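Local coordinates for protein mRNA export factor GLE1 (Saccharomyces cerevisiae, PDB 6B4E) that serves as a nuclear pore component in mRNA export, binds inositol hexakisphosphate and acts as an enzyme activator, at residues G157-N162 / D173-G178; S233-A238 / K252-I257; I185-Q190 / A206-I211; L189-E194 / T199-P204. All coordinates share one frame; numbering follows the deposited sequence.

In the fold
All four contacts lie in the helical C-terminal domain of GLE1. Helix 169-188 is the common element of contacts 1 and 3, which sit on opposite sides of the chain's centre. Contacts 2 and 3 are buried: the first is wholly apolar, while the second pairs two hydroxyls, and the indole NE1 of Trp-234 in contact 2 bonds to the Ser-208 OG of contact 3. Contact 4 continues directly from contact 3, sharing Leu-189 and Gln-190, and is a partly buried loop contact in which a leucine packs beside an imidazole. Contact 1, also partly buried, is the charged one, joining an arginine to a loop carbonyl with the help of water.

Contact 1: G157-N162 / D173-G178; sequences GWKRNN and DERMGG
Arg-175 reaches out from helix 169-188 to take hold of the backbone of Gly-157 in the loop before it. Its CB points toward that loop; CG lies beside the backbone N (chi1 -70°), and after an extended step the chain bends at CD, bringing the guanidinium to the loop at an angle. NE and CZ pass beneath the aliphatic part of Lys-159, whose CE rests over one face, 4.0 Å from Arg-175 NE. At the tip, Arg-175 NH2 donates to Gly-157 O at 3.0 Å, with that oxygen almost exactly in the guanidinium plane. NH1 reaches the same oxygen indirectly: a water accepts from Arg-175 NH1 at 3.1 Å and donates to Gly-157 O at 2.6 Å. The charge of Arg-175 is met by Glu-98 at NH1 and Glu-167 at NH2, which probably eases the approach of Lys-159 NZ to within 4.4 Å of Arg-175 NE. A leucine at this position would probably deprive Glu-98 and Glu-167 of this positive partner, Gly-157 O of its guanidinium donor and the water of the NH1 group. The carbonyl so gripped belongs to the positive-phi C-prime glycine of a Schellman motif, the turn that ends the preceding helix.

Contact 2: S233-A238 / K252-I257; sequences SWWDAA and KLLILI
Leu-254 pushes its branched end between two consecutive indoles, those of Trp-234 and Trp-235, which present themselves to it quite differently. Both tryptophans hold CG anti to the backbone N (chi1 173° and -171°), which sends the rings out to span the 13.0 Å between the axes of the two segments, which run nearly antiparallel, at 150°. Trp-234 meets Leu-254 with the rim of its six-membered ring, CZ3 lying 3.8 Å from Leu-254 CD2, and the two side chains cross at about a right angle. Trp-235 offers a face instead, with Leu-254 CD1 above it toward the rim and Leu-254 CB 3.9 Å from Trp-235 CH2. Ile-257 comes to the same indole in its plane, its CD1 standing 3.9 Å from Trp-235 CZ3. Leu-276 and Leu-279 of helix 271-284 also pack on Trp-235. An alanine in place of Trp-235 would probably open a gap beneath Leu-254 and take away the ring edge on which Ile-257 rests. Both segments belong to the helical run 225-264, which therefore doubles back between them. Trp-234 sends its one polar atom, NE1, elsewhere, to Ser-208 OG. Between the segments themselves the adhesion is thus purely apolar, resting on the fit of methyl groups against aromatic carbons rather than on any directional bond.

Contact 3: I185-Q190 / A206-I211; sequences IITRLQ and ALSWHI
Ser-208 OG donates to Thr-187 OG1 at 2.7 Å, a short bond between buried side chains that carries the polar part of this contact. Thr-187 OG1 stands between its own backbone N and carbonyl carbon (chi1 68°), where it can bond back to Ala-184 O in its own helix while accepting from the serine. With the indole N-H of Trp-234 bonded to Ser-208 OG, the bonds form a directed chain, from the indole through the serine and the threonine to a helix carbonyl, and each hydroxyl both gives and receives, so that neither is buried without partners. The apolar part is slight: Thr-187 CG2, on the other branch, lies 4.1 Å from Leu-207 CB. With such small groups at the interface the backbones come close, the CA atoms of Thr-187 and Ser-208 being 6.6 Å apart. The contact joins the C-terminal end of helix 169-188 to the first turn of helix 206-216. Helix 225-264 takes Arg-188 NE on Ala-237 O; helix 108-121 packs against Ile-185 and Ile-186, while Trp-209 and His-210 bond to the backbone of a second protein chain.

Contact 4: L189-E194 / T199-P204; sequences LQLPQE and TSHPFP
His-201 swings CG anti to its backbone N (chi1 -168°), which carries the ring across to the carbonyl of Leu-189, while Leu-191 keeps CG beside its own N (chi1 -70°) and sends both methyls toward residues 199-202. The two segments are arms of the loop that links helices 169-188 and 206-216 and doubles back on itself. His-201 NE2 gives a weak, strongly bent hydrogen bond to Leu-189 O, 2.9 Å long with an angle of 124° at the hydrogen. Another weak bond joins NE2 to Ile-186 O, so one N-H is divided between two carbonyls at the end of helix 169-188. The other ring nitrogen, His-201 ND1, accepts from Phe-203 N at 3.1 Å and in the ring plane. Donor on one side and acceptor on the other, the imidazole is held against rotation and is consistent with a neutral ring protonated at NE2. Leu-191 fills the space between the arms: its CD1 lies 3.2 Å from Thr-199 O and 3.7 Å from His-201 N, and its CD2 is 4.1 Å from Pro-202 CD. Beyond the ring, Leu-116 of helix 108-121 touches His-201, and Pro-204 CA sits over one imidazole face, 3.7 Å above the plane of His-201.

Contact 1: G157-N162 / D173-G178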
loop_
_atom_site.group_PDB
_atom_site.type_symbol
_atom_site.label_atom_id
_atom_site.label_comp_id
_atom_site.label_asym_id
_atom_site.label_seq_id
_atom_site.Cartn_x
_atom_site.Cartn_y
_atom_site.Cartn_z
ATOM N N GLY A 157 -10.337 2.178 9.032
ATOM C CA GLY A 157 -9.710 3.446 8.695
ATOM C C GLY A 157 -10.647 4.602 8.397
ATOM O O GLY A 157 -10.192 5.623 7.857
ATOM N N TRP A 158 -11.927 4.486 8.738
ATOM C CA TRP A 158 -12.868 5.572 8.518
ATOM C C TRP A 158 -12.633 6.710 9.501
ATOM O O TRP A 158 -12.302 6.489 10.671
ATOM C CB TRP A 158 -14.295 5.067 8.670
ATOM C CG TRP A 158 -14.755 4.168 7.579
ATOM C CD1 TRP A 158 -14.534 2.830 7.464
ATOM C CD2 TRP A 158 -15.532 4.550 6.444
ATOM N NE1 TRP A 158 -15.123 2.352 6.313
ATOM C CE2 TRP A 158 -15.751 3.394 5.679
ATOM C CE3 TRP A 158 -16.066 5.764 6.001
ATOM C CZ2 TRP A 158 -16.464 3.418 4.495
ATOM C CZ3 TRP A 158 -16.780 5.781 4.832
ATOM C CH2 TRP A 158 -16.976 4.613 4.091
ATOM N N LYS A 159 -12.840 7.932 9.028
ATOM C CA LYS A 159 -12.767 9.124 9.861
ATOM C C LYS A 159 -14.163 9.655 10.146
ATOM O O LYS A 159 -15.155 9.261 9.521
ATOM C CB LYS A 159 -11.913 10.207 9.192
ATOM C CG LYS A 159 -10.500 9.739 8.901
ATOM C CD LYS A 159 -9.470 10.864 8.857
ATOM C CE LYS A 159 -9.624 11.727 7.624
ATOM N NZ LYS A 159 -8.371 12.455 7.284
ATOM N N ARG A 160 -14.226 10.561 11.117
ATOM C CA ARG A 160 -15.459 11.244 11.470
ATOM C C ARG A 160 -15.584 12.556 10.706
ATOM O O ARG A 160 -14.649 13.363 10.679
ATOM C CB ARG A 160 -15.506 11.496 12.979
ATOM C CG ARG A 160 -15.840 10.221 13.770
ATOM C CD ARG A 160 -17.163 9.576 13.309
ATOM N NE ARG A 160 -17.696 8.612 14.275
ATOM C CZ ARG A 160 -18.950 8.164 14.284
ATOM N NH1 ARG A 160 -19.825 8.585 13.381
ATOM N NH2 ARG A 160 -19.336 7.289 15.202
ATOM N N ASN A 161 -16.735 12.743 10.057
ATOM C CA ASN A 161 -17.124 14.065 9.581
ATOM C C ASN A 161 -17.409 14.990 10.759
ATOM O O ASN A 161 -16.998 16.157 10.754
ATOM C CB ASN A 161 -18.347 13.942 8.665
ATOM C CG ASN A 161 -18.683 15.236 7.934
ATOM O OD1 ASN A 161 -18.187 16.312 8.269
ATOM N ND2 ASN A 161 -19.546 15.131 6.930
ATOM N N ASN A 162 -18.086 14.478 11.786
ATOM C CA ASN A 162 -18.340 15.268 12.987
ATOM C C ASN A 162 -18.585 14.308 14.154
ATOM O O ASN A 162 -17.968 13.242 14.221
ATOM C CB ASN A 162 -19.500 16.250 12.715
ATOM C CG ASN A 162 -20.851 15.563 12.643
ATOM O OD1 ASN A 162 -20.935 14.337 12.660
ATOM N ND2 ASN A 162 -21.917 16.354 12.564
ATOM N N ASP A 173 -13.072 6.391 0.093
ATOM C CA ASP A 173 -12.617 5.554 -1.012
ATOM C C ASP A 173 -11.414 6.171 -1.707
ATOM O O ASP A 173 -10.455 5.467 -2.040
ATOM C CB ASP A 173 -13.748 5.326 -2.019
ATOM C CG ASP A 173 -14.805 4.351 -1.505
ATOM O OD1 ASP A 173 -15.915 4.337 -2.075
ATOM O OD2 ASP A 173 -14.539 3.629 -0.532
ATOM N N GLU A 174 -11.449 7.482 -1.947
ATOM C CA GLU A 174 -10.368 8.103 -2.705
ATOM C C GLU A 174 -9.088 8.164 -1.888
ATOM O O GLU A 174 -7.996 7.968 -2.444
ATOM C CB GLU A 174 -10.795 9.473 -3.206
ATOM C CG GLU A 174 -11.843 9.380 -4.336
ATOM C CD GLU A 174 -12.154 10.706 -5.020
ATOM O OE1 GLU A 174 -11.660 11.756 -4.563
ATOM O OE2 GLU A 174 -12.899 10.696 -6.025
ATOM N N ARG A 175 -9.200 8.353 -0.570
ATOM C CA ARG A 175 -8.036 8.224 0.308
ATOM C C ARG A 175 -7.449 6.812 0.262
ATOM O O ARG A 175 -6.227 6.635 0.162
ATOM C CB ARG A 175 -8.407 8.585 1.752
ATOM C CG ARG A 175 -8.698 10.030 1.986
ATOM C CD ARG A 175 -8.696 10.380 3.474
ATOM N NE ARG A 175 -9.582 9.539 4.289
ATOM C CZ ARG A 175 -9.183 8.540 5.083
ATOM N NH1 ARG A 175 -7.896 8.227 5.191
ATOM N NH2 ARG A 175 -10.070 7.847 5.788
ATOM N N MET A 176 -8.301 5.785 0.363
ATOM C CA MET A 176 -7.778 4.425 0.351
ATOM C C MET A 176 -7.089 4.134 -0.978
ATOM O O MET A 176 -6.025 3.500 -1.014
ATOM C CB MET A 176 -8.892 3.402 0.601
ATOM C CG MET A 176 -9.570 3.502 1.957
ATOM S SD MET A 176 -8.452 3.306 3.355
ATOM C CE MET A 176 -8.250 5.029 3.813
ATOM N N GLY A 177 -7.677 4.600 -2.081
ATOM C CA GLY A 177 -7.095 4.317 -3.383
ATOM C C GLY A 177 -5.746 4.981 -3.556
ATOM O O GLY A 177 -4.808 4.377 -4.090
ATOM N N GLY A 178 -5.611 6.208 -3.047
ATOM C CA GLY A 178 -4.341 6.901 -3.150
ATOM C C GLY A 178 -3.255 6.216 -2.343
ATOM O O GLY A 178 -2.130 6.030 -2.822
HETATM O O HOH W 1 -7.696 5.977 7.258
#

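Contact 2: S233-A238 / K252-I257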
loop_
_atom_site.group_PDB
_atom_site.type_symbol
_atom_site.label_atom_id
_atom_site.label_comp_id
_atom_site.label_asym_id
_atom_site.label_seq_id
_atom_site.Cartn_x
_atom_site.Cartn_y
_atom_site.Cartn_z
ATOM N N SER A 233 -7.088 1.094 -8.280
ATOM C CA SER A 233 -5.896 1.900 -8.070
ATOM C C SER A 233 -4.642 1.045 -8.173
ATOM O O SER A 233 -3.629 1.473 -8.751
ATOM C CB SER A 233 -5.954 2.564 -6.694
ATOM O OG SER A 233 -7.054 3.444 -6.649
ATOM N N TRP A 234 -4.673 -0.143 -7.551
ATOM C CA TRP A 234 -3.569 -1.089 -7.654
ATOM C C TRP A 234 -3.277 -1.427 -9.110
ATOM O O TRP A 234 -2.120 -1.411 -9.548
ATOM C CB TRP A 234 -3.895 -2.364 -6.872
ATOM C CG TRP A 234 -2.853 -3.413 -7.095
ATOM C CD1 TRP A 234 -1.711 -3.602 -6.373
ATOM C CD2 TRP A 234 -2.827 -4.383 -8.148
ATOM N NE1 TRP A 234 -0.981 -4.627 -6.910
ATOM C CE2 TRP A 234 -1.637 -5.123 -7.999
ATOM C CE3 TRP A 234 -3.691 -4.696 -9.200
ATOM C CZ2 TRP A 234 -1.299 -6.164 -8.849
ATOM C CZ3 TRP A 234 -3.347 -5.734 -10.053
ATOM C CH2 TRP A 234 -2.165 -6.432 -9.877
ATOM N N TRP A 235 -4.326 -1.745 -9.872
ATOM C CA TRP A 235 -4.182 -2.158 -11.268
ATOM C C TRP A 235 -3.479 -1.094 -12.103
ATOM O O TRP A 235 -2.517 -1.391 -12.820
ATOM C CB TRP A 235 -5.567 -2.455 -11.830
ATOM C CG TRP A 235 -5.673 -3.105 -13.192
ATOM C CD1 TRP A 235 -5.260 -2.608 -14.394
ATOM C CD2 TRP A 235 -6.305 -4.351 -13.469
ATOM N NE1 TRP A 235 -5.597 -3.481 -15.412
ATOM C CE2 TRP A 235 -6.234 -4.565 -14.859
ATOM C CE3 TRP A 235 -6.915 -5.320 -12.666
ATOM C CZ2 TRP A 235 -6.777 -5.695 -15.468
ATOM C CZ3 TRP A 235 -7.439 -6.448 -13.272
ATOM C CH2 TRP A 235 -7.367 -6.628 -14.657
ATOM N N ASP A 236 -3.950 0.151 -12.015
ATOM C CA ASP A 236 -3.345 1.244 -12.768
ATOM C C ASP A 236 -1.878 1.428 -12.409
ATOM O O ASP A 236 -1.089 1.879 -13.248
ATOM C CB ASP A 236 -4.104 2.556 -12.519
ATOM C CG ASP A 236 -5.408 2.655 -13.295
ATOM O OD1 ASP A 236 -6.350 3.266 -12.760
ATOM O OD2 ASP A 236 -5.483 2.169 -14.434
ATOM N N ALA A 237 -1.502 1.118 -11.163
ATOM C CA ALA A 237 -0.137 1.276 -10.686
ATOM C C ALA A 237 0.784 0.091 -10.974
ATOM O O ALA A 237 2.003 0.289 -11.056
ATOM C CB ALA A 237 -0.130 1.494 -9.166
ATOM N N ALA A 238 0.252 -1.144 -11.097
ATOM C CA ALA A 238 1.129 -2.311 -11.035
ATOM C C ALA A 238 0.699 -3.502 -11.879
ATOM O O ALA A 238 1.446 -4.481 -11.917
ATOM C CB ALA A 238 1.268 -2.757 -9.572
ATOM N N LYS A 252 -4.572 -15.517 -14.178
ATOM C CA LYS A 252 -5.712 -16.145 -13.514
ATOM C C LYS A 252 -6.246 -15.260 -12.395
ATOM O O LYS A 252 -7.460 -15.184 -12.176
ATOM C CB LYS A 252 -5.316 -17.508 -12.954
ATOM C CG LYS A 252 -5.017 -18.534 -14.041
ATOM C CD LYS A 252 -4.110 -19.655 -13.556
ATOM C CE LYS A 252 -4.694 -20.404 -12.386
ATOM N NZ LYS A 252 -3.800 -21.540 -11.965
ATOM N N LEU A 253 -5.354 -14.586 -11.667
ATOM C CA LEU A 253 -5.810 -13.796 -10.531
ATOM C C LEU A 253 -6.440 -12.489 -10.999
ATOM O O LEU A 253 -7.406 -12.012 -10.387
ATOM C CB LEU A 253 -4.634 -13.564 -9.573
ATOM C CG LEU A 253 -4.926 -12.965 -8.198
ATOM C CD1 LEU A 253 -6.161 -13.569 -7.561
ATOM C CD2 LEU A 253 -3.728 -13.165 -7.309
ATOM N N LEU A 254 -5.931 -11.905 -12.090
ATOM C CA LEU A 254 -6.576 -10.717 -12.653
ATOM C C LEU A 254 -7.962 -11.045 -13.182
ATOM O O LEU A 254 -8.899 -10.244 -13.031
ATOM C CB LEU A 254 -5.729 -10.108 -13.771
ATOM C CG LEU A 254 -4.365 -9.529 -13.375
ATOM C CD1 LEU A 254 -3.834 -8.727 -14.568
ATOM C CD2 LEU A 254 -4.440 -8.660 -12.153
ATOM N N ILE A 255 -8.114 -12.206 -13.823
ATOM C CA ILE A 255 -9.441 -12.637 -14.254
ATOM C C ILE A 255 -10.352 -12.820 -13.047
ATOM O O ILE A 255 -11.541 -12.488 -13.091
ATOM C CB ILE A 255 -9.332 -13.922 -15.093
ATOM C CG1 ILE A 255 -8.581 -13.617 -16.398
ATOM C CG2 ILE A 255 -10.717 -14.531 -15.363
ATOM C CD1 ILE A 255 -8.154 -14.821 -17.164
ATOM N N LEU A 256 -9.821 -13.367 -11.956
ATOM C CA LEU A 256 -10.655 -13.616 -10.790
ATOM C C LEU A 256 -11.177 -12.306 -10.213
ATOM O O LEU A 256 -12.368 -12.193 -9.909
ATOM C CB LEU A 256 -9.888 -14.417 -9.742
ATOM C CG LEU A 256 -10.748 -14.951 -8.592
ATOM C CD1 LEU A 256 -11.767 -16.004 -9.076
ATOM C CD2 LEU A 256 -9.867 -15.544 -7.551
ATOM N N ILE A 257 -10.314 -11.286 -10.074
ATOM C CA ILE A 257 -10.806 -10.018 -9.510
ATOM C C ILE A 257 -11.664 -9.263 -10.520
ATOM O O ILE A 257 -12.671 -8.645 -10.155
ATOM C CB ILE A 257 -9.662 -9.118 -8.977
ATOM C CG1 ILE A 257 -8.612 -8.727 -10.039
ATOM C CG2 ILE A 257 -9.016 -9.763 -7.796
ATOM C CD1 ILE A 257 -7.705 -7.570 -9.579
#

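Contact 3: I185-Q190 / A206-I211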
loop_
_atom_site.group_PDB
_atom_site.type_symbol
_atom_site.label_atom_id
_atom_site.label_comp_id
_atom_site.label_asym_id
_atom_site.label_seq_id
_atom_site.Cartn_x
_atom_site.Cartn_y
_atom_site.Cartn_z
ATOM N N ILE A 185 2.846 0.747 -6.308
ATOM C CA ILE A 185 4.065 1.183 -6.995
ATOM C C ILE A 185 5.292 0.578 -6.327
ATOM O O ILE A 185 6.175 0.017 -6.990
ATOM C CB ILE A 185 4.151 2.723 -7.000
ATOM C CG1 ILE A 185 3.120 3.336 -7.964
ATOM C CG2 ILE A 185 5.575 3.211 -7.323
ATOM C CD1 ILE A 185 3.390 3.109 -9.445
ATOM N N ILE A 186 5.399 0.750 -5.008
ATOM C CA ILE A 186 6.591 0.290 -4.305
ATOM C C ILE A 186 6.811 -1.203 -4.534
ATOM O O ILE A 186 7.951 -1.651 -4.720
ATOM C CB ILE A 186 6.488 0.642 -2.808
ATOM C CG1 ILE A 186 6.590 2.166 -2.630
ATOM C CG2 ILE A 186 7.580 -0.070 -2.006
ATOM C CD1 ILE A 186 6.335 2.678 -1.229
ATOM N N THR A 187 5.739 -2.002 -4.527
ATOM C CA THR A 187 5.935 -3.440 -4.662
ATOM C C THR A 187 6.441 -3.834 -6.043
ATOM O O THR A 187 7.043 -4.904 -6.170
ATOM C CB THR A 187 4.660 -4.247 -4.363
ATOM O OG1 THR A 187 3.656 -4.021 -5.363
ATOM C CG2 THR A 187 4.102 -3.958 -2.959
ATOM N N ARG A 188 6.236 -3.004 -7.070
ATOM C CA ARG A 188 6.633 -3.372 -8.425
ATOM C C ARG A 188 7.844 -2.590 -8.929
ATOM O O ARG A 188 8.310 -2.834 -10.048
ATOM C CB ARG A 188 5.436 -3.237 -9.388
ATOM C CG ARG A 188 4.845 -1.840 -9.614
ATOM C CD ARG A 188 5.717 -0.936 -10.454
ATOM N NE ARG A 188 4.874 0.052 -11.136
ATOM C CZ ARG A 188 5.298 0.938 -12.028
ATOM N NH1 ARG A 188 6.572 1.005 -12.357
ATOM N NH2 ARG A 188 4.415 1.777 -12.586
ATOM N N LEU A 189 8.396 -1.697 -8.117
ATOM C CA LEU A 189 9.669 -1.067 -8.434
ATOM C C LEU A 189 10.825 -1.967 -8.032
ATOM O O LEU A 189 10.754 -2.687 -7.033
ATOM C CB LEU A 189 9.814 0.271 -7.707
ATOM C CG LEU A 189 8.901 1.423 -8.133
ATOM C CD1 LEU A 189 9.008 2.552 -7.118
ATOM C CD2 LEU A 189 9.261 1.927 -9.505
ATOM N N GLN A 190 11.902 -1.914 -8.817
ATOM C CA GLN A 190 13.152 -2.554 -8.433
ATOM C C GLN A 190 13.973 -1.604 -7.582
ATOM O O GLN A 190 13.918 -0.383 -7.742
ATOM C CB GLN A 190 13.981 -2.963 -9.647
ATOM C CG GLN A 190 13.264 -3.879 -10.620
ATOM C CD GLN A 190 13.103 -5.279 -10.078
ATOM O OE1 GLN A 190 13.915 -5.743 -9.277
ATOM N NE2 GLN A 190 12.056 -5.961 -10.507
ATOM N N ALA A 206 5.634 -9.949 -4.127
ATOM C CA ALA A 206 4.812 -10.932 -3.427
ATOM C C ALA A 206 3.709 -10.267 -2.613
ATOM O O ALA A 206 2.643 -10.853 -2.420
ATOM C CB ALA A 206 5.688 -11.788 -2.500
ATOM N N LEU A 207 3.959 -9.060 -2.101
ATOM C CA LEU A 207 2.969 -8.417 -1.247
ATOM C C LEU A 207 1.747 -7.977 -2.038
ATOM O O LEU A 207 0.653 -7.880 -1.471
ATOM C CB LEU A 207 3.595 -7.230 -0.523
ATOM C CG LEU A 207 4.811 -7.570 0.350
ATOM C CD1 LEU A 207 5.177 -6.363 1.194
ATOM C CD2 LEU A 207 4.554 -8.784 1.232
ATOM N N SER A 208 1.915 -7.702 -3.341
ATOM C CA SER A 208 0.774 -7.468 -4.214
ATOM C C SER A 208 -0.010 -8.744 -4.450
ATOM O O SER A 208 -1.241 -8.702 -4.521
ATOM C CB SER A 208 1.214 -6.889 -5.563
ATOM O OG SER A 208 1.394 -5.488 -5.493
ATOM N N TRP A 209 0.675 -9.885 -4.618
ATOM C CA TRP A 209 -0.053 -11.144 -4.683
ATOM C C TRP A 209 -0.918 -11.325 -3.436
ATOM O O TRP A 209 -2.103 -11.653 -3.546
ATOM C CB TRP A 209 0.906 -12.335 -4.863
ATOM C CG TRP A 209 0.158 -13.629 -5.015
ATOM C CD1 TRP A 209 -0.373 -14.383 -4.010
ATOM C CD2 TRP A 209 -0.145 -14.326 -6.235
ATOM N NE1 TRP A 209 -1.000 -15.482 -4.516
ATOM C CE2 TRP A 209 -0.884 -15.476 -5.880
ATOM C CE3 TRP A 209 0.118 -14.084 -7.579
ATOM C CZ2 TRP A 209 -1.365 -16.379 -6.820
ATOM C CZ3 TRP A 209 -0.356 -14.992 -8.518
ATOM C CH2 TRP A 209 -1.089 -16.125 -8.133
ATOM N N HIS A 210 -0.369 -11.029 -2.245
ATOM C CA HIS A 210 -1.133 -11.227 -1.009
ATOM C C HIS A 210 -2.421 -10.419 -1.020
ATOM O O HIS A 210 -3.472 -10.900 -0.579
ATOM C CB HIS A 210 -0.331 -10.812 0.228
ATOM C CG HIS A 210 0.883 -11.642 0.499
ATOM N ND1 HIS A 210 0.992 -12.961 0.115
ATOM C CD2 HIS A 210 2.038 -11.338 1.136
ATOM C CE1 HIS A 210 2.175 -13.428 0.482
ATOM N NE2 HIS A 210 2.825 -12.466 1.115
ATOM N N ILE A 211 -2.349 -9.169 -1.475
ATOM C CA ILE A 211 -3.526 -8.303 -1.464
ATOM C C ILE A 211 -4.635 -8.901 -2.306
ATOM O O ILE A 211 -5.784 -9.002 -1.860
ATOM C CB ILE A 211 -3.166 -6.895 -1.965
ATOM C CG1 ILE A 211 -2.234 -6.211 -0.972
ATOM C CG2 ILE A 211 -4.446 -6.054 -2.165
ATOM C CD1 ILE A 211 -1.609 -4.928 -1.491
#

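Contact 4: L189-E194 / T199-P204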
loop_
_atom_site.group_PDB
_atom_site.type_symbol
_atom_site.label_atom_id
_atom_site.label_comp_id
_atom_site.label_asym_id
_atom_site.label_seq_id
_atom_site.Cartn_x
_atom_site.Cartn_y
_atom_site.Cartn_z
ATOM N N LEU A 189 8.396 -1.697 -8.117
ATOM C CA LEU A 189 9.669 -1.067 -8.434
ATOM C C LEU A 189 10.825 -1.967 -8.032
ATOM O O LEU A 189 10.754 -2.687 -7.033
ATOM C CB LEU A 189 9.814 0.271 -7.707
ATOM C CG LEU A 189 8.901 1.423 -8.133
ATOM C CD1 LEU A 189 9.008 2.552 -7.118
ATOM C CD2 LEU A 189 9.261 1.927 -9.505
ATOM N N GLN A 190 11.902 -1.914 -8.817
ATOM C CA GLN A 190 13.152 -2.554 -8.433
ATOM C C GLN A 190 13.973 -1.604 -7.582
ATOM O O GLN A 190 13.918 -0.383 -7.742
ATOM C CB GLN A 190 13.981 -2.963 -9.647
ATOM C CG GLN A 190 13.264 -3.879 -10.620
ATOM C CD GLN A 190 13.103 -5.279 -10.078
ATOM O OE1 GLN A 190 13.915 -5.743 -9.277
ATOM N NE2 GLN A 190 12.056 -5.961 -10.507
ATOM N N LEU A 191 14.763 -2.180 -6.692
ATOM C CA LEU A 191 15.678 -1.370 -5.927
ATOM C C LEU A 191 16.639 -0.648 -6.868
ATOM O O LEU A 191 17.036 -1.186 -7.905
ATOM C CB LEU A 191 16.472 -2.235 -4.944
ATOM C CG LEU A 191 15.715 -2.827 -3.760
ATOM C CD1 LEU A 191 16.638 -3.746 -2.969
ATOM C CD2 LEU A 191 15.170 -1.703 -2.882
ATOM N N PRO A 192 17.042 0.567 -6.524
ATOM C CA PRO A 192 18.143 1.211 -7.244
ATOM C C PRO A 192 19.408 0.361 -7.233
ATOM O O PRO A 192 19.615 -0.495 -6.370
ATOM C CB PRO A 192 18.357 2.525 -6.475
ATOM C CG PRO A 192 17.121 2.734 -5.691
ATOM C CD PRO A 192 16.530 1.398 -5.418
ATOM N N GLN A 193 20.275 0.633 -8.212
ATOM C CA GLN A 193 21.513 -0.119 -8.372
ATOM C C GLN A 193 22.391 -0.088 -7.123
ATOM O O GLN A 193 23.213 -0.992 -6.937
ATOM C CB GLN A 193 22.288 0.439 -9.565
ATOM C CG GLN A 193 22.785 1.867 -9.358
ATOM C CD GLN A 193 23.393 2.475 -10.610
ATOM O OE1 GLN A 193 22.962 2.192 -11.729
ATOM N NE2 GLN A 193 24.398 3.323 -10.426
ATOM N N GLU A 194 22.231 0.923 -6.266
ATOM C CA GLU A 194 23.096 1.083 -5.103
ATOM C C GLU A 194 22.799 0.072 -4.006
ATOM O O GLU A 194 23.648 -0.138 -3.133
ATOM C CB GLU A 194 22.947 2.491 -4.520
ATOM C CG GLU A 194 23.589 3.598 -5.342
ATOM C CD GLU A 194 22.870 3.860 -6.656
ATOM O OE1 GLU A 194 23.545 4.280 -7.621
ATOM O OE2 GLU A 194 21.631 3.654 -6.725
ATOM N N THR A 199 20.877 -5.627 -0.738
ATOM C CA THR A 199 19.703 -5.492 0.112
ATOM C C THR A 199 18.527 -6.209 -0.529
ATOM O O THR A 199 18.321 -6.121 -1.743
ATOM C CB THR A 199 19.344 -4.008 0.332
ATOM O OG1 THR A 199 20.501 -3.290 0.777
ATOM C CG2 THR A 199 18.218 -3.856 1.358
ATOM N N SER A 200 17.760 -6.919 0.292
ATOM C CA SER A 200 16.483 -7.443 -0.156
ATOM C C SER A 200 15.483 -6.303 -0.284
ATOM O O SER A 200 15.470 -5.375 0.527
ATOM C CB SER A 200 15.956 -8.487 0.826
ATOM O OG SER A 200 16.842 -9.583 0.934
ATOM N N HIS A 201 14.645 -6.372 -1.308
ATOM C CA HIS A 201 13.565 -5.403 -1.436
ATOM C C HIS A 201 12.674 -5.512 -0.207
ATOM O O HIS A 201 12.189 -6.607 0.096
ATOM C CB HIS A 201 12.785 -5.694 -2.714
ATOM C CG HIS A 201 11.824 -4.618 -3.119
ATOM N ND1 HIS A 201 10.857 -4.115 -2.277
ATOM C CD2 HIS A 201 11.633 -4.009 -4.315
ATOM C CE1 HIS A 201 10.131 -3.221 -2.927
ATOM N NE2 HIS A 201 10.586 -3.135 -4.163
ATOM N N PRO A 202 12.442 -4.431 0.536
ATOM C CA PRO A 202 11.703 -4.572 1.801
ATOM C C PRO A 202 10.208 -4.819 1.642
ATOM O O PRO A 202 9.571 -5.266 2.605
ATOM C CB PRO A 202 11.981 -3.242 2.510
ATOM C CG PRO A 202 12.221 -2.279 1.408
ATOM C CD PRO A 202 12.910 -3.053 0.319
ATOM N N PHE A 203 9.615 -4.536 0.479
ATOM C CA PHE A 203 8.176 -4.710 0.257
ATOM C C PHE A 203 7.955 -5.199 -1.165
ATOM O O PHE A 203 7.429 -4.474 -2.019
ATOM C CB PHE A 203 7.408 -3.407 0.495
ATOM C CG PHE A 203 7.562 -2.878 1.888
ATOM C CD1 PHE A 203 6.986 -3.524 2.962
ATOM C CD2 PHE A 203 8.304 -1.747 2.111
ATOM C CE1 PHE A 203 7.153 -3.040 4.205
ATOM C CE2 PHE A 203 8.463 -1.272 3.355
ATOM C CZ PHE A 203 7.892 -1.911 4.393
ATOM N N PRO A 204 8.303 -6.444 -1.435
ATOM C CA PRO A 204 8.443 -6.926 -2.815
ATOM C C PRO A 204 7.101 -7.300 -3.438
ATOM O O PRO A 204 6.041 -7.186 -2.824
ATOM C CB PRO A 204 9.362 -8.142 -2.641
ATOM C CG PRO A 204 8.976 -8.680 -1.293
ATOM C CD PRO A 204 8.770 -7.443 -0.450
#